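Local coordinates for protein 1,3-alpha-isomaltosidase (Kribbella flavida DSM 17836, PDB 5X3I) that hydrolyses the alpha-1,3-glucosidic linkages of the cyclic tetrasaccharide cyclobis-(1-6)-alpha-nigerosyl, yielding isomaltose in the intracellular breakdown of this starch-derived sugar, at residues K23-H27 and D38-V43; H228-D233 and F659-N664; W297-L301 and R633-V637; N306-T310 and N599-L605. The protein carries 1 engineered substitution. All coordinates share one frame; numbering follows the deposited sequence.

Interaction 1: K23-H27 and D38-V43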
# COMPACT_ATOMS: atom_id res chain seq x y z
N LYS A 23 30.92 -2.84 14.32
CA LYS A 23 30.23 -2.78 13.04
C LYS A 23 29.78 -1.37 12.65
O LYS A 23 29.19 -0.65 13.45
CB LYS A 23 29.01 -3.71 13.04
CG LYS A 23 29.36 -5.20 13.12
CD LYS A 23 28.13 -6.07 12.98
CE LYS A 23 28.47 -7.56 13.09
NZ LYS A 23 27.29 -8.43 12.85
N HIS A 24 30.10 -0.99 11.42
CA HIS A 24 29.64 0.27 10.84
C HIS A 24 29.15 0.04 9.41
O HIS A 24 29.89 -0.48 8.58
CB HIS A 24 30.76 1.31 10.86
CG HIS A 24 30.38 2.62 10.26
ND1 HIS A 24 29.62 3.56 10.93
CD2 HIS A 24 30.68 3.17 9.06
CE1 HIS A 24 29.45 4.62 10.16
NE2 HIS A 24 30.09 4.41 9.02
N ARG A 25 27.89 0.36 9.14
CA ARG A 25 27.36 0.36 7.78
C ARG A 25 26.92 1.77 7.41
O ARG A 25 25.94 2.25 7.94
CB ARG A 25 26.18 -0.60 7.64
CG ARG A 25 26.49 -2.08 7.88
CD ARG A 25 25.20 -2.90 7.84
NE ARG A 25 24.25 -2.46 8.86
CZ ARG A 25 22.95 -2.78 8.89
NH1 ARG A 25 22.19 -2.32 9.86
NH2 ARG A 25 22.43 -3.55 7.94
N PRO A 26 27.65 2.44 6.50
CA PRO A 26 27.36 3.84 6.17
C PRO A 26 25.89 4.13 5.86
O PRO A 26 25.37 5.13 6.35
CB PRO A 26 28.24 4.10 4.95
CG PRO A 26 29.41 3.20 5.16
CD PRO A 26 28.85 1.95 5.80
N HIS A 27 25.25 3.26 5.09
CA HIS A 27 23.82 3.41 4.78
C HIS A 27 22.90 2.83 5.85
O HIS A 27 21.70 3.09 5.86
CB HIS A 27 23.50 2.75 3.45
CG HIS A 27 24.10 3.44 2.27
ND1 HIS A 27 23.38 4.32 1.49
CD2 HIS A 27 25.34 3.38 1.74
CE1 HIS A 27 24.16 4.77 0.52
NE2 HIS A 27 25.35 4.22 0.65
N ASP A 38 24.20 1.99 13.57
CA ASP A 38 25.48 1.65 12.96
C ASP A 38 25.88 2.53 11.77
O ASP A 38 26.86 2.23 11.09
CB ASP A 38 25.46 0.18 12.53
CG ASP A 38 24.42 -0.11 11.47
OD1 ASP A 38 23.52 0.72 11.27
OD2 ASP A 38 24.49 -1.18 10.84
N GLN A 39 25.12 3.57 11.47
CA GLN A 39 25.30 4.24 10.19
C GLN A 39 25.82 5.67 10.24
O GLN A 39 26.06 6.24 11.30
CB GLN A 39 23.98 4.25 9.41
CG GLN A 39 22.98 5.33 9.81
CD GLN A 39 21.79 5.38 8.86
OE1 GLN A 39 20.84 4.61 8.99
NE2 GLN A 39 21.85 6.29 7.89
N ARG A 40 25.99 6.23 9.05
CA ARG A 40 26.40 7.61 8.86
C ARG A 40 25.17 8.48 8.62
O ARG A 40 24.38 8.21 7.71
CB ARG A 40 27.38 7.69 7.68
CG ARG A 40 27.81 9.07 7.33
CD ARG A 40 28.94 9.05 6.35
NE ARG A 40 28.52 8.78 4.98
CZ ARG A 40 29.08 7.86 4.19
NH1 ARG A 40 30.07 7.12 4.64
NH2 ARG A 40 28.64 7.70 2.96
N VAL A 41 24.98 9.49 9.47
CA VAL A 41 23.85 10.40 9.35
C VAL A 41 24.25 11.86 9.12
O VAL A 41 24.90 12.45 9.98
CB VAL A 41 22.97 10.36 10.59
CG1 VAL A 41 21.73 11.21 10.39
CG2 VAL A 41 22.58 8.92 10.91
N PRO A 42 23.88 12.44 7.97
CA PRO A 42 23.23 11.81 6.83
C PRO A 42 24.23 10.97 6.06
O PRO A 42 25.43 11.13 6.25
CB PRO A 42 22.75 12.99 6.00
CG PRO A 42 23.68 14.08 6.33
CD PRO A 42 24.01 13.90 7.78
N VAL A 43 23.73 10.09 5.21
CA VAL A 43 24.59 9.26 4.40
C VAL A 43 25.33 10.13 3.39
O VAL A 43 26.51 9.92 3.14
CB VAL A 43 23.79 8.17 3.67
CG1 VAL A 43 24.71 7.31 2.84
CG2 VAL A 43 23.03 7.32 4.67
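Arg-25 and Asp-38 form a salt bridge in which one carboxylate oxygen, OD2, sits at the edge of the guanidinium group, the two planes turned 52° apart. The modelled 2.4 Å between Arg-25 NE and Asp-38 OD2 is too short to be taken literally; NH1 is a weak second donor to the same oxygen, and the arginine chain bends at chi3 (-60°) on its way there. Asp-38 OD1 is held by Ser-36. Further along, the guanidinium of Arg-40 lies with one face against Pro-26, whose CB is 3.5 Å from NH1. That plane is fixed by a side-on grip, NE and NH2 both donating to Val-43 O. Val-43 in turn sets CG1 over one face of the His-27 ring, a CH-pi contact 3.6 Å from the centroid. Two backbone bonds join the segments: Arg-25 N to Asp-38 O, 2.9 Å, and Arg-40 N to Pro-26 O, 3.0 Å. The His-24 ring is anchored outside the pair, ND1 to Gly-54 O and NE2 to Tyr-121. Residues 23-27 thus pack along the start of edge strand 40-41, with strand 52-56 pairing to both segments through backbone bonds and Phe-137 of strand 130-139 touching Pro-26.

Interaction 2: H228-D233 and F659-N664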
# COMPACT_ATOMS: atom_id res chain seq x y z
N HIS A 228 -2.43 15.56 -10.37
CA HIS A 228 -3.20 16.54 -11.11
C HIS A 228 -2.81 17.93 -10.63
O HIS A 228 -2.65 18.15 -9.43
CB HIS A 228 -4.71 16.34 -10.92
CG HIS A 228 -5.24 15.08 -11.52
ND1 HIS A 228 -5.84 15.04 -12.76
CD2 HIS A 228 -5.29 13.81 -11.05
CE1 HIS A 228 -6.21 13.80 -13.03
NE2 HIS A 228 -5.89 13.04 -12.01
N VAL A 229 -2.65 18.87 -11.54
CA VAL A 229 -2.64 20.27 -11.15
C VAL A 229 -3.93 20.87 -11.70
O VAL A 229 -4.05 21.12 -12.90
CB VAL A 229 -1.42 21.03 -11.69
CG1 VAL A 229 -1.35 22.42 -11.06
CG2 VAL A 229 -0.15 20.25 -11.41
N VAL A 230 -4.87 21.14 -10.81
CA VAL A 230 -6.23 21.43 -11.22
C VAL A 230 -6.69 22.69 -10.54
O VAL A 230 -6.55 22.83 -9.33
CB VAL A 230 -7.18 20.25 -10.89
CG1 VAL A 230 -6.86 19.67 -9.54
CG2 VAL A 230 -8.63 20.70 -10.94
N GLY A 231 -7.26 23.61 -11.32
CA GLY A 231 -7.39 24.97 -10.84
C GLY A 231 -8.64 25.68 -11.30
O GLY A 231 -9.38 25.19 -12.16
N ALA A 232 -8.86 26.85 -10.72
CA ALA A 232 -10.14 27.55 -10.80
C ALA A 232 -10.59 27.90 -12.22
O ALA A 232 -11.76 27.71 -12.55
CB ALA A 232 -10.07 28.81 -9.96
N ASP A 233 -9.67 28.40 -13.04
CA ASP A 233 -10.04 28.98 -14.32
C ASP A 233 -9.40 28.27 -15.50
O ASP A 233 -10.09 27.60 -16.28
CB ASP A 233 -9.67 30.46 -14.35
CG ASP A 233 -10.00 31.18 -13.06
OD1 ASP A 233 -11.06 30.90 -12.46
OD2 ASP A 233 -9.19 32.02 -12.62
N PHE A 659 -13.84 17.25 -8.59
CA PHE A 659 -13.10 18.13 -9.51
C PHE A 659 -13.02 17.54 -10.91
O PHE A 659 -12.70 18.24 -11.86
CB PHE A 659 -11.71 18.47 -8.96
CG PHE A 659 -10.68 17.37 -9.07
CD1 PHE A 659 -9.94 17.20 -10.23
CD2 PHE A 659 -10.41 16.56 -7.99
CE1 PHE A 659 -8.99 16.21 -10.32
CE2 PHE A 659 -9.45 15.57 -8.08
CZ PHE A 659 -8.74 15.39 -9.24
N PHE A 660 -13.34 16.25 -11.06
CA PHE A 660 -13.32 15.64 -12.39
C PHE A 660 -14.44 16.17 -13.26
O PHE A 660 -14.24 16.48 -14.43
CB PHE A 660 -13.42 14.12 -12.29
CG PHE A 660 -12.11 13.45 -12.00
CD1 PHE A 660 -11.31 13.01 -13.03
CD2 PHE A 660 -11.66 13.31 -10.71
CE1 PHE A 660 -10.10 12.42 -12.78
CE2 PHE A 660 -10.44 12.72 -10.44
CZ PHE A 660 -9.66 12.27 -11.47
N ASP A 661 -15.62 16.32 -12.69
CA ASP A 661 -16.76 16.80 -13.44
C ASP A 661 -17.03 18.28 -13.23
O ASP A 661 -17.76 18.86 -13.96
CB ASP A 661 -18.01 16.00 -13.12
CG ASP A 661 -17.89 14.53 -13.47
OD1 ASP A 661 -17.44 14.22 -14.54
OD2 ASP A 661 -18.24 13.72 -12.65
N HIS A 662 -16.47 18.87 -12.20
CA HIS A 662 -16.74 20.24 -11.87
C HIS A 662 -15.48 21.05 -11.57
O HIS A 662 -15.40 21.71 -10.57
CB HIS A 662 -17.68 20.28 -10.69
CG HIS A 662 -18.89 19.42 -10.85
ND1 HIS A 662 -20.00 19.82 -11.55
CD2 HIS A 662 -19.17 18.19 -10.38
CE1 HIS A 662 -20.89 18.86 -11.53
NE2 HIS A 662 -20.42 17.86 -10.83
N GLU A 663 -14.52 21.00 -12.46
CA GLU A 663 -13.24 21.60 -12.17
C GLU A 663 -13.32 23.10 -11.77
O GLU A 663 -12.55 23.52 -10.93
CB GLU A 663 -12.26 21.34 -13.31
CG GLU A 663 -12.82 21.71 -14.65
CD GLU A 663 -11.93 21.32 -15.77
OE1 GLU A 663 -12.47 20.75 -16.71
OE2 GLU A 663 -10.73 21.59 -15.71
N ASN A 664 -14.30 23.85 -12.30
CA ASN A 664 -14.40 25.29 -12.15
C ASN A 664 -15.31 25.73 -11.02
O ASN A 664 -15.55 26.92 -10.84
CB ASN A 664 -14.87 25.92 -13.46
CG ASN A 664 -13.89 25.70 -14.59
OD1 ASN A 664 -12.68 25.78 -14.38
ND2 ASN A 664 -14.40 25.42 -15.78
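His-228, Phe-659 and Phe-660 meet as an aromatic cluster in which both phenylalanines turn an edge toward the imidazole. The Phe-659 ring stands at 69° to that of His-228, with CE1 over the imidazole face and 4.1 Å from His-228 CG. Phe-660 makes the offset version, its plane at 75° and its CZ 3.9 Å from His-228 NE2. The two phenylalanines also touch each other, Phe-659 CE1 lying over a face of the Phe-660 ring. The imidazole is kept from turning by a hydrogen bond from NE2 to Ser-556 O, at the end of helix 541-556.

Apolar contact continues along the strand. Val-230 presents both methyls to Phe-659: CG2 comes within 3.8 Å of CD1, while CG1 lies over a ring face. With CG between backbone N and carbonyl carbon (chi1 76°), Phe-659 directs its ring at the strand. Val-230 CG2 also approaches Glu-663 CB, at 4.4 Å.

Pro-277 of helix 277-288 touches Phe-659, Phe-660 and Glu-663. The whole is an interdomain interface of the multidomain family 31 architecture, where strand 223-230 of the galactose mutarotase-like domain meets a loop of the C-terminal domain.

Interaction 3: W297-L301 and R633-V637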
# COMPACT_ATOMS: atom_id res chain seq x y z
N TRP A 297 -18.75 -10.07 -9.37
CA TRP A 297 -18.82 -10.56 -7.99
C TRP A 297 -17.89 -9.83 -7.02
O TRP A 297 -18.12 -9.87 -5.81
CB TRP A 297 -18.56 -12.08 -7.90
CG TRP A 297 -17.19 -12.57 -8.33
CD1 TRP A 297 -16.88 -13.18 -9.51
CD2 TRP A 297 -15.97 -12.55 -7.55
NE1 TRP A 297 -15.54 -13.52 -9.53
CE2 TRP A 297 -14.97 -13.15 -8.34
CE3 TRP A 297 -15.64 -12.10 -6.28
CZ2 TRP A 297 -13.66 -13.28 -7.90
CZ3 TRP A 297 -14.34 -12.25 -5.84
CH2 TRP A 297 -13.37 -12.83 -6.65
N VAL A 298 -16.86 -9.13 -7.52
CA VAL A 298 -15.96 -8.40 -6.62
C VAL A 298 -16.72 -7.27 -5.93
O VAL A 298 -16.29 -6.78 -4.88
CB VAL A 298 -14.70 -7.82 -7.33
CG1 VAL A 298 -13.97 -8.90 -8.08
CG2 VAL A 298 -15.05 -6.64 -8.24
N PHE A 299 -17.87 -6.89 -6.48
CA PHE A 299 -18.65 -5.82 -5.89
C PHE A 299 -19.58 -6.26 -4.76
O PHE A 299 -20.27 -5.43 -4.18
CB PHE A 299 -19.44 -5.10 -6.98
CG PHE A 299 -18.59 -4.32 -7.91
CD1 PHE A 299 -17.79 -3.29 -7.43
CD2 PHE A 299 -18.56 -4.60 -9.26
CE1 PHE A 299 -16.98 -2.56 -8.28
CE2 PHE A 299 -17.76 -3.86 -10.12
CZ PHE A 299 -16.98 -2.84 -9.63
N ARG A 300 -19.57 -7.54 -4.43
CA ARG A 300 -20.33 -7.99 -3.29
C ARG A 300 -19.53 -7.82 -2.00
O ARG A 300 -18.36 -7.47 -2.04
CB ARG A 300 -20.74 -9.46 -3.47
CG ARG A 300 -21.53 -9.71 -4.75
CD ARG A 300 -21.94 -11.16 -4.86
NE ARG A 300 -22.87 -11.53 -3.82
CZ ARG A 300 -23.24 -12.79 -3.56
NH1 ARG A 300 -22.72 -13.79 -4.27
NH2 ARG A 300 -24.13 -13.04 -2.61
N LEU A 301 -20.14 -8.13 -0.86
CA LEU A 301 -19.45 -7.95 0.41
C LEU A 301 -18.33 -8.97 0.57
O LEU A 301 -18.52 -10.16 0.31
CB LEU A 301 -20.42 -8.05 1.58
CG LEU A 301 -19.79 -8.14 2.98
CD1 LEU A 301 -19.01 -6.86 3.31
CD2 LEU A 301 -20.84 -8.44 4.05
N ARG A 633 -26.42 -3.13 -1.13
CA ARG A 633 -25.18 -3.38 -1.87
C ARG A 633 -25.39 -4.40 -3.00
O ARG A 633 -25.01 -4.16 -4.14
CB ARG A 633 -24.09 -3.88 -0.93
CG ARG A 633 -22.77 -4.23 -1.62
CD ARG A 633 -22.00 -2.97 -1.96
NE ARG A 633 -20.72 -3.22 -2.64
CZ ARG A 633 -19.88 -2.26 -3.00
NH1 ARG A 633 -20.19 -0.99 -2.72
NH2 ARG A 633 -18.75 -2.56 -3.62
N GLU A 634 -26.00 -5.53 -2.66
CA GLU A 634 -26.31 -6.57 -3.65
C GLU A 634 -27.06 -5.99 -4.84
O GLU A 634 -26.74 -6.30 -5.98
CB GLU A 634 -27.15 -7.69 -3.00
CG GLU A 634 -26.40 -8.51 -1.96
CD GLU A 634 -25.53 -9.58 -2.58
OE1 GLU A 634 -26.08 -10.46 -3.26
OE2 GLU A 634 -24.31 -9.55 -2.42
N SER A 635 -28.04 -5.15 -4.57
CA SER A 635 -28.84 -4.54 -5.63
C SER A 635 -28.04 -3.57 -6.49
O SER A 635 -28.41 -3.30 -7.62
CB SER A 635 -30.05 -3.80 -5.04
OG SER A 635 -30.91 -4.72 -4.41
N LEU A 636 -26.94 -3.06 -5.95
CA LEU A 636 -26.10 -2.10 -6.64
C LEU A 636 -25.10 -2.73 -7.59
O LEU A 636 -24.44 -2.03 -8.35
CB LEU A 636 -25.32 -1.26 -5.63
CG LEU A 636 -25.89 0.08 -5.20
CD1 LEU A 636 -24.97 0.72 -4.16
CD2 LEU A 636 -26.02 0.99 -6.40
N VAL A 637 -24.95 -4.05 -7.53
CA VAL A 637 -23.90 -4.70 -8.31
C VAL A 637 -24.02 -4.43 -9.83
O VAL A 637 -23.00 -4.14 -10.46
CB VAL A 637 -23.84 -6.21 -8.05
CG1 VAL A 637 -22.91 -6.90 -9.04
CG2 VAL A 637 -23.36 -6.46 -6.63
O HOH W 1 -17.40 -5.14 -2.86
O HOH W 2 -22.84 -8.58 -0.60
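Arg-300 reaches across to Glu-634 with its side chain running alongside the carboxylate. Its CB is 3.7 Å from Glu-634 OE2, and CG touches the same oxygen while also meeting Val-637 CG2 at 4.2 Å. CD stays alongside OE2, and here the chain bends (chi3 65°), which brings NE round to face the carboxylate. NE then donates to Glu-634 OE2 over 2.8 Å, nearly straight at 168°; the oxygen lies in the guanidinium plane and uses its syn lone pair. At the tip, NH2 makes a weak bond to OE1, 3.3 Å away; the guanidinium and carboxylate planes stand 59° apart, so the two groups do not pair flat. The glutamate is itself folded at chi2, and its OE2 also accepts from a water that is bound by Leu-301 N.

With an alanine here the Glu-634 carboxylate would probably be left without its charged mate, and Val-637 CG2 would lose part of its cover.

A second arginine works in the reverse direction. Arg-633 NE donates to Phe-299 O at 2.7 Å, with a weak second bond from NH2, which also meets the edge of the Phe-299 ring. NH2 further donates to a water that bridges Val-298 O and Arg-300 O, while NH1 is held by Ala-587 O and Met-589 O. Phe-299 CB rests against Val-637 CG2.

The contact joins the turn leading into strand 302-304, first of the TIM barrel, to helix 622-650, which comes later in the chain than the eighth strand, 591-593, so it lies on the side of the barrel where first and eighth strands come together.

Interaction 4: N306-T310 and N599-L605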
# COMPACT_ATOMS: atom_id res chain seq x y z
N ASN A 306 -8.61 -12.54 10.68
CA ASN A 306 -7.34 -13.24 10.64
C ASN A 306 -7.40 -14.52 11.45
O ASN A 306 -6.74 -15.50 11.13
CB ASN A 306 -6.20 -12.37 11.15
CG ASN A 306 -4.90 -13.13 11.23
OD1 ASN A 306 -4.60 -13.71 12.26
ND2 ASN A 306 -4.18 -13.19 10.13
N GLU A 307 -8.24 -14.52 12.46
CA GLU A 307 -8.32 -15.66 13.35
C GLU A 307 -9.22 -16.78 12.83
O GLU A 307 -9.42 -17.76 13.54
CB GLU A 307 -8.75 -15.21 14.75
CG GLU A 307 -7.70 -14.33 15.39
CD GLU A 307 -7.89 -14.15 16.87
OE1 GLU A 307 -9.04 -14.21 17.34
OE2 GLU A 307 -6.87 -13.95 17.57
N TRP A 308 -9.74 -16.70 11.60
CA TRP A 308 -10.47 -17.87 11.18
C TRP A 308 -9.42 -18.74 10.51
O TRP A 308 -9.24 -18.71 9.30
CB TRP A 308 -11.55 -17.49 10.16
CG TRP A 308 -12.47 -16.36 10.58
CD1 TRP A 308 -12.78 -15.99 11.85
CD2 TRP A 308 -13.23 -15.51 9.72
NE1 TRP A 308 -13.67 -14.95 11.84
CE2 TRP A 308 -13.97 -14.64 10.54
CE3 TRP A 308 -13.38 -15.40 8.33
CZ2 TRP A 308 -14.81 -13.65 10.02
CZ3 TRP A 308 -14.21 -14.42 7.82
CH2 TRP A 308 -14.92 -13.56 8.66
N ASN A 309 -8.85 -19.60 11.34
CA ASN A 309 -7.68 -20.39 10.97
C ASN A 309 -7.91 -21.88 10.77
O ASN A 309 -6.94 -22.64 10.72
CB ASN A 309 -6.52 -20.12 11.94
CG ASN A 309 -6.69 -20.76 13.27
OD1 ASN A 309 -7.78 -20.84 13.80
ND2 ASN A 309 -5.60 -21.22 13.83
N THR A 310 -9.17 -22.31 10.84
CA THR A 310 -9.52 -23.71 10.60
C THR A 310 -10.73 -23.83 9.67
O THR A 310 -11.51 -22.90 9.55
CB THR A 310 -9.87 -24.46 11.90
OG1 THR A 310 -11.10 -23.95 12.42
CG2 THR A 310 -8.77 -24.30 12.95
N ASN A 599 -5.37 -11.54 17.03
CA ASN A 599 -5.46 -11.31 18.48
C ASN A 599 -4.74 -12.30 19.42
O ASN A 599 -5.04 -12.32 20.61
CB ASN A 599 -6.92 -11.19 18.91
CG ASN A 599 -7.08 -10.42 20.22
OD1 ASN A 599 -6.20 -9.65 20.62
ND2 ASN A 599 -8.19 -10.64 20.90
N HIS A 600 -3.94 -13.22 18.88
CA HIS A 600 -3.36 -14.34 19.64
C HIS A 600 -4.41 -15.33 20.11
O HIS A 600 -4.21 -16.03 21.09
CB HIS A 600 -2.57 -13.85 20.87
CG HIS A 600 -1.45 -12.91 20.53
ND1 HIS A 600 -0.17 -13.34 20.27
CD2 HIS A 600 -1.43 -11.56 20.42
CE1 HIS A 600 0.60 -12.30 20.01
NE2 HIS A 600 -0.14 -11.21 20.09
N HIS A 601 -5.49 -15.43 19.37
CA HIS A 601 -6.53 -16.37 19.64
C HIS A 601 -6.99 -16.30 21.08
O HIS A 601 -7.24 -17.29 21.67
CB HIS A 601 -6.09 -17.76 19.27
CG HIS A 601 -5.99 -17.98 17.81
ND1 HIS A 601 -7.09 -18.10 17.01
CD2 HIS A 601 -4.93 -18.08 16.99
CE1 HIS A 601 -6.72 -18.28 15.76
NE2 HIS A 601 -5.40 -18.28 15.73
N GLN A 602 -7.10 -15.10 21.59
CA GLN A 602 -7.64 -14.85 22.90
C GLN A 602 -9.15 -14.78 22.88
O GLN A 602 -9.75 -14.84 21.86
CB GLN A 602 -7.07 -13.55 23.43
CG GLN A 602 -5.63 -13.65 23.85
CD GLN A 602 -5.01 -12.30 24.13
OE1 GLN A 602 -5.44 -11.29 23.60
NE2 GLN A 602 -3.99 -12.28 24.95
N LEU A 603 -9.77 -14.67 24.05
CA LEU A 603 -11.19 -14.36 24.19
C LEU A 603 -11.30 -13.14 25.08
O LEU A 603 -10.55 -13.03 25.99
CB LEU A 603 -11.96 -15.51 24.80
CG LEU A 603 -12.03 -16.85 24.07
CD1 LEU A 603 -12.44 -18.00 24.97
CD2 LEU A 603 -12.92 -16.80 22.85
N PRO A 604 -12.21 -12.23 24.82
CA PRO A 604 -13.19 -12.34 23.74
C PRO A 604 -12.58 -12.11 22.36
O PRO A 604 -11.47 -11.62 22.25
CB PRO A 604 -14.19 -11.24 24.08
CG PRO A 604 -13.36 -10.19 24.71
CD PRO A 604 -12.30 -10.93 25.50
N LEU A 605 -13.32 -12.50 21.32
CA LEU A 605 -12.88 -12.31 19.95
C LEU A 605 -12.79 -10.83 19.58
O LEU A 605 -13.49 -10.00 20.14
CB LEU A 605 -13.83 -13.03 18.99
CG LEU A 605 -13.99 -14.53 19.24
CD1 LEU A 605 -15.03 -15.12 18.31
CD2 LEU A 605 -12.66 -15.24 19.07
O HOH W 3 -4.96 -16.98 13.16
O HOH W 4 -9.66 -16.85 17.91
O HOH W 5 -9.25 -12.98 19.82
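Two beta-alpha loops of the TIM barrel meet here, the one after strand 302-304 and the one after strand 591-593. Glu-307 reaches from the first into the second and serves as acceptor for its backbone: OE2 takes hydrogen bonds from His-601 N at 2.7 Å and from Asn-599 N at 2.9 Å. The two donors come from opposite faces of the carboxylate, each well out of its plane. A chain extended beyond CG (chi2 -165°) carries the carboxylate this far.

These strands are the first and eighth of the barrel, so the contact spans its closing seam. The other oxygen, OE1, faces two waters, one shared with His-601 ND1, the other linking it to Asn-599 ND2 and Gln-602 O. His-601 lays its ring over the carboxylate, the planes only 6° apart and stacked, with CE1 3.8 Å from Glu-307 CB. Without the carboxylate, as with an alanine here, the amides of Asn-599 and His-601 would probably lose their shared acceptor and the His-601 ring would be freer to turn.

The amide of Asn-309 meets the same ring obliquely, OD1 lying 3.4 Å from His-601 CE1. Nearby, Trp-308 NE1 is tied to Asp-607, and Thr-310 caps helix 311-323.

From the N terminus, interaction 1 comes first, closing a short loop of ten residues between 23-27 and 38-43 within the N-terminal region, in series with all the others. Interaction 2 then opens at 228-233 and closes only at 659-664, tying the mutarotase-like domain to the C-terminal domain across an intervening 425 residues that hold the whole barrel. Within that span lies interaction 3, 297-301 with 633-637, and within this in turn interaction 4, 306-310 with 599-605; none cross. Interactions 3 and 4 both join the beginning of the barrel to its end, their centres about 28 Å apart. Interactions 2 and 4 lie on opposite sides of the chain's centre.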